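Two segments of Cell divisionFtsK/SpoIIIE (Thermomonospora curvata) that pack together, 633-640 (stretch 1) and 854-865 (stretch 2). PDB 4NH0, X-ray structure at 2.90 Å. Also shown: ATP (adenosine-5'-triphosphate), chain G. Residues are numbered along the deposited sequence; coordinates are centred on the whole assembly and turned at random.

Stretch 1 (633-640) VVGLVDRP
Stretch 2 (854-865) LTRDGYHFLTAL

How do the two segments run against each other? Residues 633-639 belong to a strand that begins earlier in the chain and lies antiparallel to the strand that runs through 860-863, with 152° between their directions and 4.6 Å between axes at closest approach. Leu636 faces Leu862 in a hydrogen-bonded pair, the N of each donating to the O of the other at 3.1 Å. The ladder continues with Asp638 N to His860 O at 2.8 Å and Ala864 N to Val634 O at 2.9 Å. Val637-Phe861 and Gly635-Thr863 are the non-hydrogen-bonded pairs, with CA atoms 4.1 and 4.2 Å apart.

What does Tyr859, which covers the most surface, touch? Its backbone is extended (phi/psi -123/150), its CB points toward the other strand, and chi1 is m (-63°), with chi2 at -34°. Tyr859 CB lies 3.7 Å from Val637 CG1, which sits at the ring's edge. Arg639 CD comes within 3.4 Å of Tyr859 CE2; chi1 of Arg639 is m, and the end of its side chain approaches more closely than its sideways CB suggests.

Why is Val637 so well enclosed? With phi/psi -88/138 and chi1 t, it shares a sheet face with Phe861. Val637 CG2 lies 3.9 Å from Phe861 CB and 3.4 Å from Thr855 OG1. Phe861 is p (75°), and its ring leads away. Thr855 begins a type I turn ending at Gly858, whose N reaches Thr855 O at 2.5 Å; Thr855 N bonds to Tyr859 O at 2.6 Å.

Where does glycine matter? At Gly635 (phi/psi -157/-149), an ideal CB would clash with Leu862 O at 2.6 Å. Opposite it, Thr863 points its CB away, with chi1 p, and its OG1 accepts a hydrogen bond from ATP N6 at 2.5 Å.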

# COMPACT_ATOMS: atom_id res chain seq x y z
N VAL A 633 -6.74 9.45 0.99
CA VAL A 633 -6.50 9.43 -0.45
C VAL A 633 -5.14 8.81 -0.73
O VAL A 633 -4.15 9.14 -0.08
CB VAL A 633 -6.58 10.85 -1.05
CG1 VAL A 633 -5.70 11.82 -0.27
CG2 VAL A 633 -6.20 10.84 -2.52
N VAL A 634 -5.09 7.89 -1.69
CA VAL A 634 -3.88 7.12 -1.94
C VAL A 634 -3.27 7.40 -3.31
O VAL A 634 -2.05 7.58 -3.42
CB VAL A 634 -4.17 5.61 -1.80
CG1 VAL A 634 -3.24 4.79 -2.67
CG2 VAL A 634 -4.07 5.19 -0.34
N GLY A 635 -4.09 7.43 -4.35
CA GLY A 635 -3.57 7.64 -5.69
C GLY A 635 -4.57 8.20 -6.68
O GLY A 635 -5.46 8.96 -6.31
N LEU A 636 -4.41 7.82 -7.94
CA LEU A 636 -5.27 8.31 -9.01
C LEU A 636 -5.77 7.16 -9.88
O LEU A 636 -4.98 6.50 -10.55
CB LEU A 636 -4.53 9.33 -9.87
CG LEU A 636 -5.36 10.07 -10.92
CD1 LEU A 636 -6.39 10.97 -10.24
CD2 LEU A 636 -4.46 10.89 -11.84
N VAL A 637 -7.07 6.93 -9.86
CA VAL A 637 -7.67 5.84 -10.63
C VAL A 637 -8.02 6.31 -12.04
O VAL A 637 -8.53 7.41 -12.23
CB VAL A 637 -8.95 5.31 -9.94
CG1 VAL A 637 -9.52 4.13 -10.71
CG2 VAL A 637 -8.64 4.91 -8.52
N ASP A 638 -7.74 5.47 -13.03
CA ASP A 638 -8.04 5.79 -14.41
C ASP A 638 -9.38 5.19 -14.84
O ASP A 638 -9.55 3.97 -14.85
CB ASP A 638 -6.92 5.29 -15.33
CG ASP A 638 -6.98 5.93 -16.71
OD1 ASP A 638 -7.96 6.64 -17.01
OD2 ASP A 638 -6.04 5.71 -17.50
N ARG A 639 -10.32 6.06 -15.19
CA ARG A 639 -11.61 5.64 -15.73
C ARG A 639 -11.80 6.20 -17.13
O ARG A 639 -12.52 7.18 -17.31
CB ARG A 639 -12.76 6.08 -14.82
CG ARG A 639 -12.88 5.28 -13.54
CD ARG A 639 -14.27 4.65 -13.42
NE ARG A 639 -15.01 5.12 -12.26
CZ ARG A 639 -16.13 4.57 -11.82
NH1 ARG A 639 -16.65 3.52 -12.45
NH2 ARG A 639 -16.74 5.06 -10.75
N PRO A 640 -11.16 5.57 -18.13
CA PRO A 640 -11.17 6.07 -19.51
C PRO A 640 -12.56 6.05 -20.14
O PRO A 640 -12.87 6.92 -20.95
CB PRO A 640 -10.23 5.10 -20.23
CG PRO A 640 -10.30 3.85 -19.44
CD PRO A 640 -10.45 4.28 -18.01
N LEU A 854 -4.24 -2.17 -9.28
CA LEU A 854 -5.58 -2.52 -9.72
C LEU A 854 -6.60 -2.23 -8.62
O LEU A 854 -6.61 -2.88 -7.58
CB LEU A 854 -5.63 -4.00 -10.11
CG LEU A 854 -6.73 -4.46 -11.07
CD1 LEU A 854 -6.67 -3.68 -12.36
CD2 LEU A 854 -6.61 -5.95 -11.33
N THR A 855 -7.46 -1.23 -8.86
CA THR A 855 -8.47 -0.80 -7.90
C THR A 855 -9.53 -1.89 -7.69
O THR A 855 -9.82 -2.64 -8.62
CB THR A 855 -9.12 0.53 -8.36
OG1 THR A 855 -8.38 1.64 -7.82
CG2 THR A 855 -10.57 0.65 -7.93
N ARG A 856 -10.07 -1.98 -6.48
CA ARG A 856 -11.08 -2.98 -6.12
C ARG A 856 -12.20 -3.16 -7.15
O ARG A 856 -12.73 -4.26 -7.31
CB ARG A 856 -11.69 -2.64 -4.75
CG ARG A 856 -13.09 -2.03 -4.81
CD ARG A 856 -13.71 -1.89 -3.43
NE ARG A 856 -13.90 -3.18 -2.78
CZ ARG A 856 -14.51 -3.34 -1.62
NH1 ARG A 856 -15.02 -2.30 -0.98
NH2 ARG A 856 -14.63 -4.56 -1.10
N ASP A 857 -12.55 -2.09 -7.85
CA ASP A 857 -13.60 -2.14 -8.86
C ASP A 857 -13.07 -2.74 -10.15
O ASP A 857 -13.85 -3.11 -11.03
CB ASP A 857 -14.18 -0.75 -9.12
CG ASP A 857 -14.33 0.07 -7.85
OD1 ASP A 857 -15.00 -0.40 -6.91
OD2 ASP A 857 -13.78 1.19 -7.80
N GLY A 858 -11.75 -2.84 -10.25
CA GLY A 858 -11.11 -3.46 -11.40
C GLY A 858 -10.52 -2.47 -12.37
O GLY A 858 -10.54 -2.69 -13.58
N TYR A 859 -9.98 -1.37 -11.85
CA TYR A 859 -9.43 -0.31 -12.70
C TYR A 859 -7.96 -0.04 -12.39
O TYR A 859 -7.51 -0.20 -11.26
CB TYR A 859 -10.25 0.97 -12.54
CG TYR A 859 -11.68 0.83 -12.99
CD1 TYR A 859 -12.01 0.01 -14.06
CD2 TYR A 859 -12.71 1.49 -12.33
CE1 TYR A 859 -13.32 -0.13 -14.47
CE2 TYR A 859 -14.02 1.35 -12.73
CZ TYR A 859 -14.32 0.55 -13.80
OH TYR A 859 -15.63 0.41 -14.21
N HIS A 860 -7.22 0.38 -13.41
CA HIS A 860 -5.81 0.73 -13.24
C HIS A 860 -5.66 2.05 -12.50
O HIS A 860 -6.36 3.02 -12.80
CB HIS A 860 -5.11 0.81 -14.60
CG HIS A 860 -5.00 -0.50 -15.30
ND1 HIS A 860 -4.18 -1.52 -14.85
CD2 HIS A 860 -5.59 -0.97 -16.43
CE1 HIS A 860 -4.28 -2.55 -15.67
NE2 HIS A 860 -5.13 -2.24 -16.63
N PHE A 861 -4.76 2.08 -11.53
CA PHE A 861 -4.47 3.31 -10.81
C PHE A 861 -2.98 3.47 -10.60
O PHE A 861 -2.20 2.55 -10.85
CB PHE A 861 -5.20 3.34 -9.46
CG PHE A 861 -4.60 2.44 -8.41
CD1 PHE A 861 -3.69 2.94 -7.50
CD2 PHE A 861 -4.96 1.11 -8.33
CE1 PHE A 861 -3.13 2.12 -6.54
CE2 PHE A 861 -4.41 0.29 -7.37
CZ PHE A 861 -3.49 0.79 -6.47
N LEU A 862 -2.58 4.65 -10.14
CA LEU A 862 -1.17 4.95 -9.90
C LEU A 862 -1.00 5.59 -8.54
O LEU A 862 -1.52 6.68 -8.29
CB LEU A 862 -0.63 5.86 -11.01
CG LEU A 862 0.87 6.18 -10.98
CD1 LEU A 862 1.68 4.90 -11.02
CD2 LEU A 862 1.23 7.07 -12.15
N THR A 863 -0.29 4.91 -7.65
CA THR A 863 -0.09 5.38 -6.28
C THR A 863 0.61 6.73 -6.25
O THR A 863 1.63 6.92 -6.91
CB THR A 863 0.73 4.38 -5.45
OG1 THR A 863 2.08 4.35 -5.92
CG2 THR A 863 0.13 2.99 -5.55
N ALA A 864 0.06 7.66 -5.48
CA ALA A 864 0.66 8.98 -5.34
C ALA A 864 1.95 8.89 -4.54
O ALA A 864 2.29 7.84 -4.01
CB ALA A 864 -0.31 9.94 -4.68
N LEU A 865 2.68 10.00 -4.47
CA LEU A 865 3.92 10.06 -3.71
C LEU A 865 3.69 10.78 -2.38
O LEU A 865 2.96 11.77 -2.33
CB LEU A 865 5.01 10.75 -4.52
CG LEU A 865 5.95 9.86 -5.33
CD1 LEU A 865 5.18 8.98 -6.30
CD2 LEU A 865 6.98 10.70 -6.08
PG ATP G . 11.08 -4.31 -2.26
O1G ATP G . 10.17 -5.40 -2.77
O2G ATP G . 10.85 -3.93 -0.81
O3G ATP G . 12.53 -4.48 -2.63
PB ATP G . 9.09 -2.49 -2.98
O1B ATP G . 8.79 -2.17 -1.54
O2B ATP G . 8.23 -3.48 -3.73
O3B ATP G . 10.61 -3.00 -3.08
PA ATP G . 9.30 0.28 -3.05
O1A ATP G . 7.98 0.75 -2.51
O2A ATP G . 10.46 0.11 -2.10
O3A ATP G . 9.08 -1.12 -3.81
O5' ATP G . 9.74 1.27 -4.24
C5' ATP G . 10.84 0.96 -5.09
C4' ATP G . 11.10 2.13 -6.03
O4' ATP G . 9.98 2.34 -6.88
C3' ATP G . 11.33 3.42 -5.25
O3' ATP G . 12.69 3.85 -5.38
C2' ATP G . 10.40 4.45 -5.88
O2' ATP G . 11.17 5.54 -6.38
C1' ATP G . 9.69 3.73 -7.01
N9 ATP G . 8.23 3.95 -6.90
C8 ATP G . 7.39 3.27 -6.09
N7 ATP G . 6.12 3.71 -6.21
C5 ATP G . 6.12 4.70 -7.12
C6 ATP G . 5.11 5.60 -7.72
N6 ATP G . 3.80 5.52 -7.37
N1 ATP G . 5.53 6.50 -8.64
C2 ATP G . 6.82 6.58 -9.00
N3 ATP G . 7.79 5.80 -8.50
C4 ATP G . 7.51 4.86 -7.57